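PDB 5CS2: histidine triad protein from Plasmodium falciparum 3D7, which probably hydrolyses diadenosine triphosphate to AMP and ADP, and is bound in this crystal form by the antimalarial natural product cyclomarin A. Local coordinates for residues Leu92-Asp104 against His114-Asp126. Numbering follows the deposited sequence.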
loop_
_atom_site.group_PDB
_atom_site.type_symbol
_atom_site.label_atom_id
_atom_site.label_comp_id
_atom_site.label_asym_id
_atom_site.label_seq_id
_atom_site.Cartn_x
_atom_site.Cartn_y
_atom_site.Cartn_z
ATOM N N LEU A 92 -0.663 3.152 -19.896
ATOM C CA LEU A 92 -0.934 4.507 -20.405
ATOM C C LEU A 92 0.253 5.470 -20.426
ATOM O O LEU A 92 0.380 6.252 -21.374
ATOM C CB LEU A 92 -2.102 5.169 -19.626
ATOM C CG LEU A 92 -3.494 4.621 -19.855
ATOM C CD1 LEU A 92 -4.466 5.257 -18.878
ATOM C CD2 LEU A 92 -3.977 4.892 -21.306
ATOM N N PHE A 93 1.085 5.468 -19.373
ATOM C CA PHE A 93 2.220 6.373 -19.232
ATOM C C PHE A 93 3.546 5.748 -19.682
ATOM O O PHE A 93 4.580 6.401 -19.599
ATOM C CB PHE A 93 2.285 6.932 -17.786
ATOM C CG PHE A 93 1.249 8.021 -17.601
ATOM C CD1 PHE A 93 -0.090 7.703 -17.380
ATOM C CD2 PHE A 93 1.592 9.359 -17.756
ATOM C CE1 PHE A 93 -1.063 8.709 -17.310
ATOM C CE2 PHE A 93 0.618 10.363 -17.678
ATOM C CZ PHE A 93 -0.702 10.027 -17.450
ATOM N N ASN A 94 3.497 4.529 -20.223
ATOM C CA ASN A 94 4.634 3.743 -20.727
ATOM C C ASN A 94 5.758 3.640 -19.677
ATOM O O ASN A 94 6.868 4.172 -19.839
ATOM C CB ASN A 94 5.109 4.257 -22.100
ATOM C CG ASN A 94 4.003 4.227 -23.129
ATOM O OD1 ASN A 94 3.302 3.218 -23.306
ATOM N ND2 ASN A 94 3.761 5.359 -23.764
ATOM N N THR A 95 5.408 3.018 -18.543
ATOM C CA THR A 95 6.359 2.822 -17.456
ATOM C C THR A 95 6.041 1.587 -16.685
ATOM O O THR A 95 4.904 1.104 -16.667
ATOM C CB THR A 95 6.531 4.064 -16.536
ATOM O OG1 THR A 95 7.643 3.820 -15.655
ATOM C CG2 THR A 95 5.266 4.381 -15.708
ATOM N N THR A 96 7.068 1.061 -16.043
ATOM C CA THR A 96 6.896 -0.112 -15.222
ATOM C C THR A 96 7.105 0.328 -13.757
ATOM O O THR A 96 6.939 -0.501 -12.873
ATOM C CB THR A 96 7.959 -1.162 -15.611
ATOM O OG1 THR A 96 9.256 -0.617 -15.359
ATOM C CG2 THR A 96 7.843 -1.598 -17.092
ATOM N N ASP A 97 7.559 1.579 -13.523
ATOM C CA ASP A 97 7.928 2.043 -12.180
ATOM C C ASP A 97 6.969 3.046 -11.573
ATOM O O ASP A 97 6.516 3.972 -12.249
ATOM C CB ASP A 97 9.346 2.612 -12.165
ATOM C CG ASP A 97 10.434 1.659 -12.656
ATOM O OD1 ASP A 97 10.131 0.443 -12.845
ATOM O OD2 ASP A 97 11.586 2.116 -12.824
ATOM N N PHE A 98 6.663 2.853 -10.270
ATOM C CA PHE A 98 5.696 3.701 -9.570
ATOM C C PHE A 98 6.130 3.936 -8.146
ATOM O O PHE A 98 6.739 3.053 -7.537
ATOM C CB PHE A 98 4.314 2.999 -9.493
ATOM C CG PHE A 98 3.750 2.593 -10.826
ATOM C CD1 PHE A 98 2.990 3.487 -11.575
ATOM C CD2 PHE A 98 4.070 1.367 -11.385
ATOM C CE1 PHE A 98 2.541 3.146 -12.849
ATOM C CE2 PHE A 98 3.620 1.024 -12.664
ATOM C CZ PHE A 98 2.858 1.916 -13.379
ATOM N N SER A 99 5.782 5.094 -7.619
ATOM C CA SER A 99 5.903 5.405 -6.191
ATOM C C SER A 99 4.475 5.224 -5.676
ATOM O O SER A 99 3.519 5.792 -6.232
ATOM C CB SER A 99 6.375 6.833 -5.939
ATOM O OG SER A 99 7.715 7.024 -6.348
ATOM N N ILE A 100 4.306 4.337 -4.697
ATOM C CA ILE A 100 2.990 4.059 -4.148
ATOM C C ILE A 100 3.055 4.427 -2.680
ATOM O O ILE A 100 3.977 3.977 -1.995
ATOM C CB ILE A 100 2.567 2.595 -4.361
ATOM C CG1 ILE A 100 2.700 2.157 -5.870
ATOM C CG2 ILE A 100 1.165 2.345 -3.789
ATOM C CD1 ILE A 100 2.723 0.651 -5.985
ATOM N N ALA A 101 2.123 5.252 -2.186
ATOM C CA ALA A 101 2.253 5.654 -0.773
ATOM C C ALA A 101 0.985 6.081 -0.117
ATOM O O ALA A 101 0.110 6.648 -0.774
ATOM C CB ALA A 101 3.266 6.764 -0.626
ATOM N N ILE A 102 0.926 5.860 1.227
ATOM C CA ILE A 102 -0.155 6.348 2.093
ATOM C C ILE A 102 0.499 7.259 3.147
ATOM O O ILE A 102 1.462 6.836 3.791
ATOM C CB ILE A 102 -0.960 5.216 2.776
ATOM C CG1 ILE A 102 -1.550 4.213 1.750
ATOM C CG2 ILE A 102 -2.073 5.800 3.688
ATOM C CD1 ILE A 102 -2.335 3.039 2.419
ATOM N N GLN A 103 0.041 8.527 3.266
ATOM C CA GLN A 103 0.502 9.426 4.330
ATOM C C GLN A 103 -0.556 9.190 5.403
ATOM O O GLN A 103 -1.619 9.820 5.391
ATOM C CB GLN A 103 0.511 10.901 3.860
ATOM C CG GLN A 103 1.407 11.139 2.666
ATOM C CD GLN A 103 1.109 12.482 2.068
ATOM O OE1 GLN A 103 0.037 12.716 1.515
ATOM N NE2 GLN A 103 2.031 13.397 2.226
ATOM N N ASP A 104 -0.330 8.176 6.252
ATOM C CA ASP A 104 -1.305 7.753 7.246
ATOM C C ASP A 104 -1.251 8.585 8.529
ATOM O O ASP A 104 -0.783 8.110 9.559
ATOM C CB ASP A 104 -1.158 6.250 7.517
ATOM C CG ASP A 104 -2.190 5.646 8.435
ATOM O OD1 ASP A 104 -3.331 6.177 8.486
ATOM O OD2 ASP A 104 -1.905 4.578 9.018
ATOM N N HIS A 114 -8.730 11.728 5.329
ATOM C CA HIS A 114 -9.475 10.658 4.676
ATOM C C HIS A 114 -8.377 9.797 4.022
ATOM O O HIS A 114 -7.539 10.350 3.315
ATOM C CB HIS A 114 -10.394 11.290 3.594
ATOM C CG HIS A 114 -11.374 10.361 2.943
ATOM N ND1 HIS A 114 -12.536 10.849 2.354
ATOM C CD2 HIS A 114 -11.334 9.014 2.776
ATOM C CE1 HIS A 114 -13.185 9.787 1.896
ATOM N NE2 HIS A 114 -12.479 8.663 2.089
ATOM N N VAL A 115 -8.320 8.513 4.383
ATOM C CA VAL A 115 -7.323 7.532 3.893
ATOM C C VAL A 115 -7.247 7.613 2.389
ATOM O O VAL A 115 -8.272 7.471 1.729
ATOM C CB VAL A 115 -7.694 6.059 4.260
ATOM C CG1 VAL A 115 -6.617 5.087 3.745
ATOM C CG2 VAL A 115 -7.890 5.882 5.744
ATOM N N HIS A 116 -6.048 7.795 1.854
ATOM C CA HIS A 116 -5.889 7.749 0.383
ATOM C C HIS A 116 -4.526 7.202 -0.033
ATOM O O HIS A 116 -3.523 7.396 0.661
ATOM C CB HIS A 116 -6.196 9.105 -0.290
ATOM C CG HIS A 116 -5.396 10.263 0.209
ATOM N ND1 HIS A 116 -5.649 10.830 1.451
ATOM C CD2 HIS A 116 -4.407 10.953 -0.393
ATOM C CE1 HIS A 116 -4.789 11.826 1.576
ATOM N NE2 HIS A 116 -4.026 11.955 0.490
ATOM N N ILE A 117 -4.479 6.540 -1.205
ATOM C CA ILE A 117 -3.214 6.031 -1.722
ATOM C C ILE A 117 -2.808 6.899 -2.898
ATOM O O ILE A 117 -3.643 7.176 -3.773
ATOM C CB ILE A 117 -3.383 4.570 -2.228
ATOM C CG1 ILE A 117 -3.846 3.590 -1.117
ATOM C CG2 ILE A 117 -2.076 4.083 -2.921
ATOM C CD1 ILE A 117 -4.179 2.105 -1.556
ATOM N N HIS A 118 -1.547 7.294 -2.925
ATOM C CA HIS A 118 -0.923 8.035 -4.015
ATOM C C HIS A 118 -0.284 7.015 -4.937
ATOM O O HIS A 118 0.431 6.113 -4.464
ATOM C CB HIS A 118 0.209 8.930 -3.517
ATOM C CG HIS A 118 -0.258 10.040 -2.656
ATOM N ND1 HIS A 118 -0.570 11.272 -3.181
ATOM C CD2 HIS A 118 -0.463 10.056 -1.319
ATOM C CE1 HIS A 118 -0.937 12.011 -2.145
ATOM N NE2 HIS A 118 -0.887 11.315 -1.007
ATOM N N ILE A 119 -0.503 7.162 -6.250
ATOM C CA ILE A 119 0.171 6.308 -7.239
ATOM C C ILE A 119 0.809 7.302 -8.174
ATOM O O ILE A 119 0.091 8.092 -8.802
ATOM C CB ILE A 119 -0.756 5.356 -7.993
ATOM C CG1 ILE A 119 -1.367 4.302 -7.066
ATOM C CG2 ILE A 119 -0.002 4.689 -9.189
ATOM C CD1 ILE A 119 -2.471 3.477 -7.743
ATOM N N ILE A 120 2.133 7.276 -8.259
ATOM C CA ILE A 120 2.872 8.235 -9.097
ATOM C C ILE A 120 3.746 7.477 -10.077
ATOM O O ILE A 120 4.760 6.877 -9.686
ATOM C CB ILE A 120 3.696 9.282 -8.293
ATOM C CG1 ILE A 120 2.873 9.958 -7.170
ATOM C CG2 ILE A 120 4.318 10.334 -9.249
ATOM C CD1 ILE A 120 3.663 10.441 -5.979
ATOM N N PRO A 121 3.439 7.564 -11.378
ATOM C CA PRO A 121 4.298 6.900 -12.378
ATOM C C PRO A 121 5.678 7.533 -12.329
ATOM O O PRO A 121 5.791 8.732 -12.075
ATOM C CB PRO A 121 3.595 7.217 -13.707
ATOM C CG PRO A 121 2.168 7.510 -13.320
ATOM C CD PRO A 121 2.310 8.261 -12.025
ATOM N N ARG A 122 6.733 6.721 -12.493
ATOM C CA ARG A 122 8.111 7.224 -12.406
ATOM C C ARG A 122 8.941 6.932 -13.668
ATOM O O ARG A 122 8.813 5.860 -14.253
ATOM C CB ARG A 122 8.820 6.610 -11.188
ATOM C CG ARG A 122 8.182 6.914 -9.822
ATOM C CD ARG A 122 7.993 8.388 -9.558
ATOM N NE ARG A 122 9.255 9.129 -9.590
ATOM C CZ ARG A 122 10.064 9.265 -8.545
ATOM N NH1 ARG A 122 9.744 8.727 -7.372
ATOM N NH2 ARG A 122 11.199 9.945 -8.661
ATOM N N LYS A 123 9.799 7.898 -14.064
ATOM C CA LYS A 123 10.711 7.826 -15.224
ATOM C C LYS A 123 12.102 8.372 -14.866
ATOM O O LYS A 123 12.238 9.089 -13.873
ATOM C CB LYS A 123 10.107 8.584 -16.419
ATOM C CG LYS A 123 8.937 7.849 -17.058
ATOM C CD LYS A 123 7.980 8.793 -17.778
ATOM C CE LYS A 123 7.192 8.031 -18.819
ATOM N NZ LYS A 123 6.027 8.801 -19.336
ATOM N N ILE A 124 13.143 8.024 -15.655
ATOM C CA ILE A 124 14.527 8.490 -15.409
ATOM C C ILE A 124 14.612 10.018 -15.276
ATOM O O ILE A 124 14.081 10.753 -16.119
ATOM C CB ILE A 124 15.555 7.942 -16.451
ATOM C CG1 ILE A 124 15.527 6.402 -16.527
ATOM C CG2 ILE A 124 16.997 8.469 -16.185
ATOM C CD1 ILE A 124 16.156 5.774 -17.807
ATOM N N ASN A 125 15.254 10.478 -14.185
ATOM C CA ASN A 125 15.501 11.881 -13.841
ATOM C C ASN A 125 14.235 12.769 -13.870
ATOM O O ASN A 125 14.326 13.954 -14.225
ATOM C CB ASN A 125 16.636 12.474 -14.724
ATOM C CG ASN A 125 18.016 11.888 -14.484
ATOM O OD1 ASN A 125 18.306 11.276 -13.440
ATOM N ND2 ASN A 125 18.919 12.107 -15.433
ATOM N N ASP A 126 13.062 12.201 -13.477
ATOM C CA ASP A 126 11.803 12.949 -13.417
ATOM C C ASP A 126 11.813 13.902 -12.230
ATOM O O ASP A 126 11.483 15.068 -12.392
ATOM C CB ASP A 126 10.584 12.005 -13.346
ATOM C CG ASP A 126 10.543 10.966 -12.224
ATOM O OD1 ASP A 126 11.380 11.045 -11.297
ATOM O OD2 ASP A 126 9.694 10.055 -12.296
HETATM O O HOH W 1 -2.105 9.505 1.683
HETATM O O HOH W 2 -4.046 9.187 3.921
HETATM O O HOH W 3 -2.687 14.187 2.115
#
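R122 and S99 meet on the same face of an antiparallel hairpin whose strands, 97-104 and 116-122, are held by paired backbone bonds at S99-I120 and A101-H118. From its backbone, R122 CB rests against D97 O at 3.7 Å. CG and CD then pass beside S99 OG, and the chain, folded at chi2 (-54°) and again at chi3 (-59°), brings the edge of the guanidinium round to the serine hydroxyl. NH1 donates to S99 OG at 2.8 Å, with the oxygen lying in the guanidinium plane. NE and NH2, along another edge, grip D126 side-on, NH2 reaching OD1 at 2.9 Å in a salt bridge. K123 N meets D126 OD2 from the carboxylate face opposite R122 NE, so one carboxylate both closes the type II turn 123-126 and ties it to R122.

Beyond, T95 OG1 donates to R122 O at 2.7 Å and accepts from D97 N in an ST turn, while the extended K123 carries NZ to F93 O. On the other face, I117 CG2 lies 3.8 Å from I100 CG2, and helix 72-93 packs against both isoleucines.

Toward the far end the strands part, and waters link Q103 to H116 through their backbones. H118 NE2 makes a weak, bent bond to Q103 OE1 (3.0 Å), the amide and ring planes being 79° apart; H55 takes up H118 ND1. H116 ND1 donates to H114 O at 2.7 Å, in the ring plane, which fixes the ring's rotation and leaves NE2 facing a weakly bound water that also meets Q103 OE1. This is the histidine triad of the HIT fold, with H116 the predicted nucleotidylated histidine and Q103 and H118 predicted to bind the substrate.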